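Local coordinates for uncharacterized protein (Bacteroides ovatus, PDB 4FS7) that is of unknown molecular function but is an extracellular leucine-rich repeat protein of the BspA type and probably binds other proteins, at residues 99-104 and 123-128; 186-191 and 209-214; 329-334 and 352-357. All blocks are in the same frame, centred on the assembly; numbering follows the deposited sequence.

Contact 1. Residues 99-104 and 123-128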
loop_
_atom_site.group_PDB
_atom_site.type_symbol
_atom_site.label_atom_id
_atom_site.label_comp_id
_atom_site.label_asym_id
_atom_site.label_seq_id
_atom_site.Cartn_x
_atom_site.Cartn_y
_atom_site.Cartn_z
ATOM N N ILE A 99 9.984 24.753 9.118
ATOM C CA ILE A 99 10.669 24.180 10.300
ATOM C C ILE A 99 11.965 23.561 9.854
ATOM O O ILE A 99 12.061 23.057 8.737
ATOM C CB ILE A 99 9.793 23.126 11.023
ATOM C CG1 ILE A 99 10.344 22.868 12.435
ATOM C CG2 ILE A 99 9.619 21.856 10.181
ATOM C CD1 ILE A 99 9.370 22.086 13.370
ATOM N N ASN A 100 12.984 23.674 10.697
ATOM C CA ASN A 100 14.271 23.026 10.476
ATOM C C ASN A 100 14.525 21.951 11.527
ATOM O O ASN A 100 14.110 22.094 12.678
ATOM C CB ASN A 100 15.417 24.068 10.542
ATOM C CG ASN A 100 15.610 24.629 11.924
ATOM O OD1 ASN A 100 14.700 25.310 12.438
ATOM N ND2 ASN A 100 16.758 24.382 12.535
ATOM N N ILE A 101 15.237 20.909 11.142
ATOM C CA ILE A 101 15.636 19.853 12.067
ATOM C C ILE A 101 17.147 19.909 12.207
ATOM O O ILE A 101 17.882 19.697 11.255
ATOM C CB ILE A 101 15.241 18.454 11.597
ATOM C CG1 ILE A 101 13.772 18.420 11.168
ATOM C CG2 ILE A 101 15.476 17.451 12.733
ATOM C CD1 ILE A 101 12.836 18.792 12.278
ATOM N N PRO A 102 17.653 20.204 13.419
ATOM C CA PRO A 102 19.098 20.277 13.609
ATOM C C PRO A 102 19.841 18.991 13.267
ATOM O O PRO A 102 19.309 17.883 13.387
ATOM C CB PRO A 102 19.223 20.570 15.118
ATOM C CG PRO A 102 18.012 21.232 15.452
ATOM C CD PRO A 102 16.942 20.580 14.646
ATOM N N ASP A 103 21.105 19.168 12.911
ATOM C CA ASP A 103 21.981 18.100 12.461
ATOM C C ASP A 103 22.179 17.012 13.473
ATOM O O ASP A 103 22.485 15.875 13.098
ATOM C CB ASP A 103 23.368 18.634 12.041
ATOM C CG ASP A 103 23.371 19.355 10.727
ATOM O OD1 ASP A 103 22.404 19.243 9.944
ATOM O OD2 ASP A 103 24.397 20.034 10.457
ATOM N N SER A 104 22.065 17.320 14.766
ATOM C CA SER A 104 22.281 16.351 15.835
ATOM C C SER A 104 21.088 15.426 16.104
ATOM O O SER A 104 21.203 14.477 16.880
ATOM C CB SER A 104 22.650 17.079 17.144
ATOM O OG SER A 104 23.879 17.775 17.003
ATOM N N LEU A 123 13.966 19.207 5.280
ATOM C CA LEU A 123 15.262 18.634 5.040
ATOM C C LEU A 123 15.682 17.818 6.264
ATOM O O LEU A 123 15.816 18.332 7.380
ATOM C CB LEU A 123 16.289 19.727 4.752
ATOM C CG LEU A 123 16.024 20.523 3.478
ATOM C CD1 LEU A 123 16.989 21.693 3.327
ATOM C CD2 LEU A 123 16.060 19.626 2.210
ATOM N N LEU A 124 15.904 16.551 6.079
ATOM C CA LEU A 124 16.267 15.661 7.163
ATOM C C LEU A 124 17.774 15.719 7.420
ATOM O O LEU A 124 18.563 15.881 6.492
ATOM C CB LEU A 124 15.861 14.221 6.852
ATOM C CG LEU A 124 14.369 14.020 6.643
ATOM C CD1 LEU A 124 14.089 12.586 6.149
ATOM C CD2 LEU A 124 13.581 14.351 7.907
ATOM N N PRO A 125 18.182 15.602 8.693
ATOM C CA PRO A 125 19.615 15.566 9.018
ATOM C C PRO A 125 20.320 14.421 8.341
ATOM O O PRO A 125 19.802 13.309 8.322
ATOM C CB PRO A 125 19.638 15.340 10.538
ATOM C CG PRO A 125 18.304 15.627 11.010
ATOM C CD PRO A 125 17.356 15.479 9.901
ATOM N N LEU A 126 21.509 14.683 7.802
ATOM C CA LEU A 126 22.220 13.636 7.088
ATOM C C LEU A 126 22.559 12.445 7.936
ATOM O O LEU A 126 22.734 11.359 7.377
ATOM C CB LEU A 126 23.442 14.183 6.331
ATOM C CG LEU A 126 23.055 14.905 5.039
ATOM C CD1 LEU A 126 24.252 15.555 4.390
ATOM C CD2 LEU A 126 22.425 13.924 4.049
HETATM N N MSE A 127 22.693 12.618 9.257
HETATM C CA MSE A 127 23.049 11.517 10.153
HETATM C C MSE A 127 21.806 10.882 10.807
HETATM O O MSE A 127 21.908 10.136 11.756
HETATM C CB MSE A 127 24.071 11.974 11.181
HETATM C CG MSE A 127 25.391 12.517 10.556
HETATM SE SE MSE A 127 26.252 11.426 9.217
HETATM C CE MSE A 127 26.225 10.063 10.470
ATOM N N LEU A 128 20.609 11.156 10.286
ATOM C CA LEU A 128 19.371 10.532 10.796
ATOM C C LEU A 128 19.407 9.013 10.690
ATOM O O LEU A 128 19.885 8.471 9.690
ATOM C CB LEU A 128 18.160 11.037 10.012
ATOM C CG LEU A 128 16.772 10.839 10.657
ATOM C CD1 LEU A 128 16.590 11.836 11.830
ATOM C CD2 LEU A 128 15.664 11.013 9.607
HETATM O O HOH W 1 13.715 21.661 6.974
HETATM O O HOH W 2 15.916 20.874 8.312
HETATM O O HOH W 3 23.255 15.297 10.426
HETATM O O HOH W 4 22.608 17.500 7.861
#
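The backbones of 99-104 and 123-128 run in the same general direction without pairing as strands, their CA atoms 6.5 Å apart between Ile101 and Leu124 and 4.9 Å between Asp103 and Pro125. Pro125 carries most of the direct contact. Its ring is aimed at the other segment and crosses Ile101 obliquely, with CG 3.8 Å from Ile101 CG2. Ile101 CG1 lies beside the backbone N (chi1 -49°), which puts the methyl CG2 anti to that N and against CG and CD of the proline. The same Pro125 CG also comes within 3.4 Å of the carbonyl oxygen Pro102 O, and Pro125 CB lies near Asp103 O.

In place of direct backbone hydrogen bonds, waters join the two segments. Water 1 donates to Ile99 O and accepts from Leu123 N; water 2 accepts from Ile101 N and donates to Leu123 O at 2.7 Å. Past the proline, residues 125-128 form a type I turn closed by Leu128 N to Pro125 O at 3.0 Å. Asp103 reaches the N-H groups inside this turn through two more waters: water 4 links its OD1 to Leu126 N, and water 3 links its backbone O to Met127 N (a selenomethionine).

An alanine at Pro125 would lose the ring carbons CG and CD that meet Ile101 CG2 and Pro102 O, and would probably loosen the packing between the two segments.

The contact lies in the loops of successive coils, between strands 98-99, 107-108 and 130-131. Phe113 receives Ile101, Ile78 packs on Pro102 and takes Asn100 ND2 on its backbone oxygen, and Pro147 meets Leu124 in the direction of the following coil.

Contact 2. Residues 186-191 and 209-214. With EDO (1,2-ethanediol), chain B.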
loop_
_atom_site.group_PDB
_atom_site.type_symbol
_atom_site.label_atom_id
_atom_site.label_comp_id
_atom_site.label_asym_id
_atom_site.label_seq_id
_atom_site.Cartn_x
_atom_site.Cartn_y
_atom_site.Cartn_z
ATOM N N LYS A 186 -0.535 11.572 -5.642
ATOM C CA LYS A 186 0.241 12.280 -6.670
ATOM C C LYS A 186 1.567 11.599 -7.013
ATOM O O LYS A 186 2.313 12.050 -7.879
ATOM C CB LYS A 186 0.505 13.738 -6.230
ATOM C CG LYS A 186 -0.672 14.660 -6.395
ATOM C CD LYS A 186 -1.441 14.447 -7.702
ATOM C CE LYS A 186 -2.675 15.372 -7.839
ATOM N NZ LYS A 186 -3.541 15.572 -6.608
ATOM N N LEU A 187 1.879 10.500 -6.336
ATOM C CA LEU A 187 3.138 9.787 -6.540
ATOM C C LEU A 187 3.018 8.958 -7.834
ATOM O O LEU A 187 2.305 7.977 -7.872
ATOM C CB LEU A 187 3.458 8.910 -5.322
ATOM C CG LEU A 187 4.820 8.233 -5.305
ATOM C CD1 LEU A 187 5.960 9.268 -5.247
ATOM C CD2 LEU A 187 4.886 7.299 -4.129
ATOM N N LYS A 188 3.703 9.368 -8.891
ATOM C CA LYS A 188 3.648 8.667 -10.188
ATOM C C LYS A 188 4.689 7.583 -10.349
ATOM O O LYS A 188 4.498 6.651 -11.130
ATOM C CB LYS A 188 3.759 9.685 -11.321
ATOM C CG LYS A 188 3.535 9.169 -12.715
ATOM C CD LYS A 188 3.607 10.272 -13.780
ATOM C CE LYS A 188 3.069 11.625 -13.366
ATOM N NZ LYS A 188 1.574 11.684 -13.160
ATOM N N SER A 189 5.806 7.735 -9.636
ATOM C CA SER A 189 6.942 6.853 -9.770
ATOM C C SER A 189 7.633 6.664 -8.427
ATOM O O SER A 189 7.596 7.554 -7.582
ATOM C CB SER A 189 7.967 7.485 -10.711
ATOM O OG SER A 189 7.397 7.976 -11.911
ATOM N N ILE A 190 8.336 5.557 -8.291
ATOM C CA ILE A 190 9.257 5.381 -7.186
ATOM C C ILE A 190 10.350 4.438 -7.614
ATOM O O ILE A 190 10.092 3.415 -8.276
ATOM C CB ILE A 190 8.549 4.887 -5.886
ATOM C CG1 ILE A 190 9.485 5.012 -4.681
ATOM C CG2 ILE A 190 7.970 3.522 -6.049
ATOM C CD1 ILE A 190 8.792 4.849 -3.345
ATOM N N LYS A 191 11.577 4.754 -7.215
ATOM C CA LYS A 191 12.725 3.873 -7.352
ATOM C C LYS A 191 12.890 3.076 -6.076
ATOM O O LYS A 191 13.180 3.621 -5.029
ATOM C CB LYS A 191 13.977 4.687 -7.674
ATOM C CG LYS A 191 15.217 3.830 -7.867
ATOM C CD LYS A 191 16.422 4.624 -8.362
ATOM C CE LYS A 191 17.662 3.714 -8.562
ATOM N NZ LYS A 191 17.329 2.468 -9.365
ATOM N N LEU A 209 -2.055 7.368 -8.907
ATOM C CA LEU A 209 -1.260 7.768 -10.092
ATOM C C LEU A 209 0.004 6.939 -10.251
ATOM O O LEU A 209 0.775 7.166 -11.194
ATOM C CB LEU A 209 -0.847 9.249 -10.039
ATOM C CG LEU A 209 -2.014 10.196 -10.297
ATOM C CD1 LEU A 209 -1.530 11.624 -10.358
ATOM C CD2 LEU A 209 -2.859 9.903 -11.532
ATOM N N LEU A 210 0.290 6.018 -9.351
ATOM C CA LEU A 210 1.563 5.306 -9.378
ATOM C C LEU A 210 1.571 4.349 -10.577
ATOM O O LEU A 210 0.764 3.431 -10.639
ATOM C CB LEU A 210 1.780 4.546 -8.059
ATOM C CG LEU A 210 3.050 3.705 -7.937
ATOM C CD1 LEU A 210 4.312 4.600 -7.991
ATOM C CD2 LEU A 210 2.995 2.872 -6.693
ATOM N N GLU A 211 2.502 4.621 -11.488
ATOM C CA GLU A 211 2.645 3.904 -12.754
ATOM C C GLU A 211 4.022 3.280 -12.938
ATOM O O GLU A 211 4.155 2.239 -13.587
ATOM C CB GLU A 211 2.375 4.870 -13.952
ATOM C CG GLU A 211 0.892 5.227 -14.230
ATOM C CD GLU A 211 0.709 6.395 -15.219
ATOM O OE1 GLU A 211 1.647 7.214 -15.384
ATOM O OE2 GLU A 211 -0.401 6.527 -15.794
ATOM N N ASN A 212 5.081 3.943 -12.452
ATOM C CA ASN A 212 6.457 3.524 -12.753
ATOM C C ASN A 212 7.120 3.000 -11.496
ATOM O O ASN A 212 7.402 3.755 -10.555
ATOM C CB ASN A 212 7.239 4.714 -13.321
ATOM C CG ASN A 212 6.513 5.400 -14.476
ATOM O OD1 ASN A 212 6.274 4.755 -15.517
ATOM N ND2 ASN A 212 6.127 6.660 -14.321
HETATM N N MSE A 213 7.326 1.699 -11.468
HETATM C CA MSE A 213 7.962 1.004 -10.343
HETATM C C MSE A 213 8.475 -0.326 -10.834
HETATM O O MSE A 213 7.710 -1.221 -11.183
HETATM C CB MSE A 213 7.016 0.837 -9.175
HETATM C CG MSE A 213 7.737 0.467 -7.882
HETATM SE SE MSE A 213 6.517 0.215 -6.371
HETATM C CE MSE A 213 5.341 -1.030 -7.267
ATOM N N GLU A 214 9.783 -0.441 -10.933
ATOM C CA GLU A 214 10.420 -1.681 -11.365
ATOM C C GLU A 214 10.725 -2.506 -10.150
ATOM O O GLU A 214 11.158 -1.979 -9.128
ATOM C CB GLU A 214 11.669 -1.351 -12.136
ATOM C CG GLU A 214 11.312 -0.748 -13.478
ATOM C CD GLU A 214 10.524 -1.725 -14.361
ATOM O OE1 GLU A 214 11.043 -2.839 -14.606
ATOM O OE2 GLU A 214 9.384 -1.399 -14.781
HETATM C C1 EDO B . 5.461 1.781 -18.220
HETATM O O1 EDO B . 5.462 3.109 -18.712
HETATM C C2 EDO B . 5.446 1.725 -16.703
HETATM O O2 EDO B . 6.709 2.220 -16.217
HETATM O O HOH W 5 11.308 1.887 -10.364
#
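Ser189 and Asn212 hold matching first torsions, OG of the serine (chi1 -48°) and CG of the asparagine (chi1 -51°) both anti to their own carbonyl carbon, and this brings the two polar tips together. Asn212 ND2 donates to Ser189 OG at 3.0 Å, the hydroxyl oxygen lying close to the plane of the amide. The other end of that amide, OD1, accepts a 2.7 Å bond from O2 of a 1,2-ethanediol, probably a remnant of the crystallisation liquor.

Beneath this pair the two backbones, running in nearly the same direction, are bridged once, between Ser189 and Asn212. Lys188 O is gripped by two donors: Asn212 N at 3.1 Å, approaching in the carbonyl plane, and Glu211 N at 2.9 Å, which sits well above that plane. Ile190 N then returns a bond to Asn212 O at 3.0 Å, nearly along the C=O axis. Farther on, water 5 takes over, donating to Ile190 O and accepting from Glu214 N.

On the apolar side, Ile190 has CG1 anti to its backbone N (chi1 -167°), so CG2 occupies the crowded position between N and the carbonyl carbon. There it touches the chain of Met213, a selenomethionine, 3.6 Å from CG, the two side chains lying alongside and pointing the same way. Leu210 CD1 tucks against the Lys188 carbonyl and meets Ile190 CG2 more loosely; Phe204 packs on both Leu210 and Met213.

At the exposed edge, Lys186 CD rests 3.9 Å from Leu209 CD1. Lys188 and Glu211 run side by side, yet NZ and OE1 stay 5.0 Å apart, so any attraction between these opposite charges is probably modest. The join between these successive leucine-rich repeat coils therefore rests mainly on backbone hydrogen bonds, extended on one side by an amide-hydroxyl link and on the other by aliphatic packing.

Contact 3. Residues 329-334 and 352-357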
loop_
_atom_site.group_PDB
_atom_site.type_symbol
_atom_site.label_atom_id
_atom_site.label_comp_id
_atom_site.label_asym_id
_atom_site.label_seq_id
_atom_site.Cartn_x
_atom_site.Cartn_y
_atom_site.Cartn_z
ATOM N N TYR A 329 -5.565 -28.885 -20.045
ATOM C CA TYR A 329 -5.892 -30.293 -20.101
ATOM C C TYR A 329 -5.828 -31.095 -18.824
ATOM O O TYR A 329 -6.256 -32.257 -18.821
ATOM C CB TYR A 329 -5.112 -31.006 -21.220
ATOM C CG TYR A 329 -3.690 -31.386 -20.878
ATOM C CD1 TYR A 329 -2.724 -30.428 -20.663
ATOM C CD2 TYR A 329 -3.312 -32.709 -20.758
ATOM C CE1 TYR A 329 -1.428 -30.770 -20.329
ATOM C CE2 TYR A 329 -1.986 -33.081 -20.417
ATOM C CZ TYR A 329 -1.033 -32.100 -20.235
ATOM O OH TYR A 329 0.267 -32.431 -19.899
ATOM N N LEU A 330 -5.317 -30.509 -17.738
ATOM C CA LEU A 330 -5.236 -31.185 -16.448
ATOM C C LEU A 330 -6.100 -30.507 -15.352
ATOM O O LEU A 330 -5.957 -30.821 -14.167
ATOM C CB LEU A 330 -3.770 -31.319 -16.009
ATOM C CG LEU A 330 -2.919 -32.189 -16.934
ATOM C CD1 LEU A 330 -1.444 -32.014 -16.571
ATOM C CD2 LEU A 330 -3.343 -33.662 -16.780
ATOM N N VAL A 331 -6.979 -29.599 -15.732
ATOM C CA VAL A 331 -7.876 -28.981 -14.726
ATOM C C VAL A 331 -8.718 -30.045 -14.025
ATOM O O VAL A 331 -9.356 -30.874 -14.680
ATOM C CB VAL A 331 -8.706 -27.873 -15.341
ATOM C CG1 VAL A 331 -9.739 -27.332 -14.281
ATOM C CG2 VAL A 331 -7.870 -26.690 -15.784
ATOM N N GLU A 332 -8.704 -29.999 -12.700
ATOM C CA GLU A 332 -9.404 -30.982 -11.873
ATOM C C GLU A 332 -10.716 -30.487 -11.272
ATOM O O GLU A 332 -11.619 -31.291 -11.055
ATOM C CB GLU A 332 -8.512 -31.442 -10.723
ATOM C CG GLU A 332 -7.220 -32.146 -11.206
ATOM C CD GLU A 332 -6.387 -32.757 -10.101
ATOM O OE1 GLU A 332 -6.881 -32.998 -8.968
ATOM O OE2 GLU A 332 -5.208 -33.040 -10.412
ATOM N N GLU A 333 -10.799 -29.220 -10.921
ATOM C CA GLU A 333 -11.952 -28.673 -10.196
ATOM C C GLU A 333 -12.261 -27.275 -10.675
ATOM O O GLU A 333 -11.327 -26.472 -10.875
ATOM C CB GLU A 333 -11.688 -28.607 -8.678
ATOM C CG GLU A 333 -11.224 -29.941 -8.068
ATOM C CD GLU A 333 -10.963 -29.915 -6.561
ATOM O OE1 GLU A 333 -11.397 -28.976 -5.858
ATOM O OE2 GLU A 333 -10.310 -30.862 -6.066
ATOM N N ILE A 334 -13.555 -27.000 -10.800
ATOM C CA ILE A 334 -14.097 -25.672 -10.993
ATOM C C ILE A 334 -14.941 -25.365 -9.762
ATOM O O ILE A 334 -15.808 -26.156 -9.422
ATOM C CB ILE A 334 -15.038 -25.600 -12.300
ATOM C CG1 ILE A 334 -14.198 -25.843 -13.570
ATOM C CG2 ILE A 334 -15.789 -24.284 -12.382
ATOM C CD1 ILE A 334 -15.035 -26.114 -14.863
ATOM N N LEU A 352 -11.386 -33.990 -19.618
ATOM C CA LEU A 352 -11.733 -35.236 -18.948
ATOM C C LEU A 352 -11.026 -35.428 -17.606
ATOM O O LEU A 352 -11.425 -36.283 -16.845
ATOM C CB LEU A 352 -11.475 -36.431 -19.880
ATOM N N SER A 353 -10.019 -34.604 -17.288
ATOM C CA SER A 353 -9.429 -34.554 -15.939
ATOM C C SER A 353 -10.374 -33.960 -14.887
ATOM O O SER A 353 -10.141 -34.103 -13.695
ATOM C CB SER A 353 -8.167 -33.681 -15.949
ATOM O OG SER A 353 -8.381 -32.456 -16.623
ATOM N N LEU A 354 -11.421 -33.277 -15.342
ATOM C CA LEU A 354 -12.329 -32.590 -14.429
ATOM C C LEU A 354 -13.064 -33.577 -13.567
ATOM O O LEU A 354 -13.696 -34.516 -14.084
ATOM C CB LEU A 354 -13.313 -31.731 -15.216
ATOM C CG LEU A 354 -14.201 -30.726 -14.506
ATOM C CD1 LEU A 354 -13.296 -29.611 -13.883
ATOM C CD2 LEU A 354 -15.221 -30.132 -15.519
ATOM N N ARG A 355 -13.019 -33.342 -12.267
ATOM C CA ARG A 355 -13.646 -34.196 -11.275
ATOM C C ARG A 355 -14.838 -33.560 -10.592
ATOM O O ARG A 355 -15.699 -34.266 -10.082
ATOM C CB ARG A 355 -12.618 -34.575 -10.190
ATOM C CG ARG A 355 -11.404 -35.334 -10.681
ATOM C CD ARG A 355 -10.571 -35.823 -9.489
ATOM N NE ARG A 355 -9.734 -34.777 -8.870
ATOM C CZ ARG A 355 -10.072 -34.003 -7.819
ATOM N NH1 ARG A 355 -11.283 -34.125 -7.235
ATOM N NH2 ARG A 355 -9.195 -33.088 -7.340
ATOM N N LYS A 356 -14.872 -32.247 -10.534
ATOM C CA LYS A 356 -15.871 -31.533 -9.704
ATOM C C LYS A 356 -16.191 -30.182 -10.338
ATOM O O LYS A 356 -15.292 -29.480 -10.759
ATOM C CB LYS A 356 -15.316 -31.321 -8.254
ATOM C CG LYS A 356 -16.384 -30.846 -7.248
ATOM C CD LYS A 356 -15.842 -30.476 -5.876
ATOM C CE LYS A 356 -15.278 -31.625 -5.097
ATOM N NZ LYS A 356 -16.267 -32.738 -4.813
ATOM N N ILE A 357 -17.473 -29.828 -10.328
ATOM C CA ILE A 357 -17.962 -28.508 -10.641
ATOM C C ILE A 357 -18.754 -28.031 -9.423
ATOM O O ILE A 357 -19.589 -28.760 -8.911
ATOM C CB ILE A 357 -18.874 -28.488 -11.894
ATOM C CG1 ILE A 357 -18.053 -28.942 -13.117
ATOM C CG2 ILE A 357 -19.520 -27.113 -12.127
ATOM C CD1 ILE A 357 -18.899 -29.188 -14.372
HETATM O O HOH W 6 -8.041 -34.080 -19.487
#
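Salt bridges top this contact. Arg355 bends at chi3 (-78°), bringing its guanidinium between two carboxylates from consecutive residues of the opposing segment. NH2 gives one bond of 2.8 Å to Glu332 OE1, which lies in the guanidinium plane, and another of 2.8 Å to Glu333 OE2, tilted out of it. Both oxygens use the anti lone pair, and the carboxylates stand steeply to the guanidinium, 71° for Glu332 and 83° for Glu333. NE adds a weak bond to Glu332 OE1. The carbonyl oxygen of Glu332 also lies over one guanidinium face.

That same Glu332 O anchors the backbone pairing, accepting from Arg355 N at 2.8 Å and weakly from Lys356 N. Next along, Ile334 N donates to Lys356 O at 3.0 Å, nearly straight and in the carbonyl plane. The last of these bonds joins the parallel strands 333-334 and 356-357, at the end of a four-strand sheet; those to Glu332 O lie just ahead of them.

Where the strands give way to loop, a hydroxyl takes over. Ser353 OG, in the crowded position between its backbone N and carbonyl carbon, lies 2.7 Å from Val331 O and 3.1 Å from Tyr329 O. Water 6 also joins Tyr329 O to Ser353 N.

Apolar packing fills the face carrying Ile334 and Ile357. Leu354 CD1 sits 3.9 Å from Ile334 CG1, the side chains crossing at about a right angle, and Val331 CG1 approaches the same methyl at 4.2 Å.

Phe310 of the preceding strand touches Glu332, Glu333 and Arg355 alike. With two carboxylates sharing one guanidinium nitrogen, the arginine probably offsets the repulsion between the neighbouring glutamates and favours their ionised forms, so that charge pairing on one side and aliphatic packing on the other join the two segments.

Overall arrangement
The three contacts follow one another along an elongated stack of leucine-rich repeat coils, each joining segments 18 or 19 residues apart in sequence. Contacts 1 and 2 have centres 26 Å apart, with about 13 Å between their nearest atoms; contact 3 is farther along, its centre 40 Å from that of contact 2. Contacts 1 and 3 lie on opposite sides of the chain's centre, 62 Å between centres. Water carries more of the joining at contact 1 than at the other two. The ethanediol sits at contact 2 and marks no known binding site.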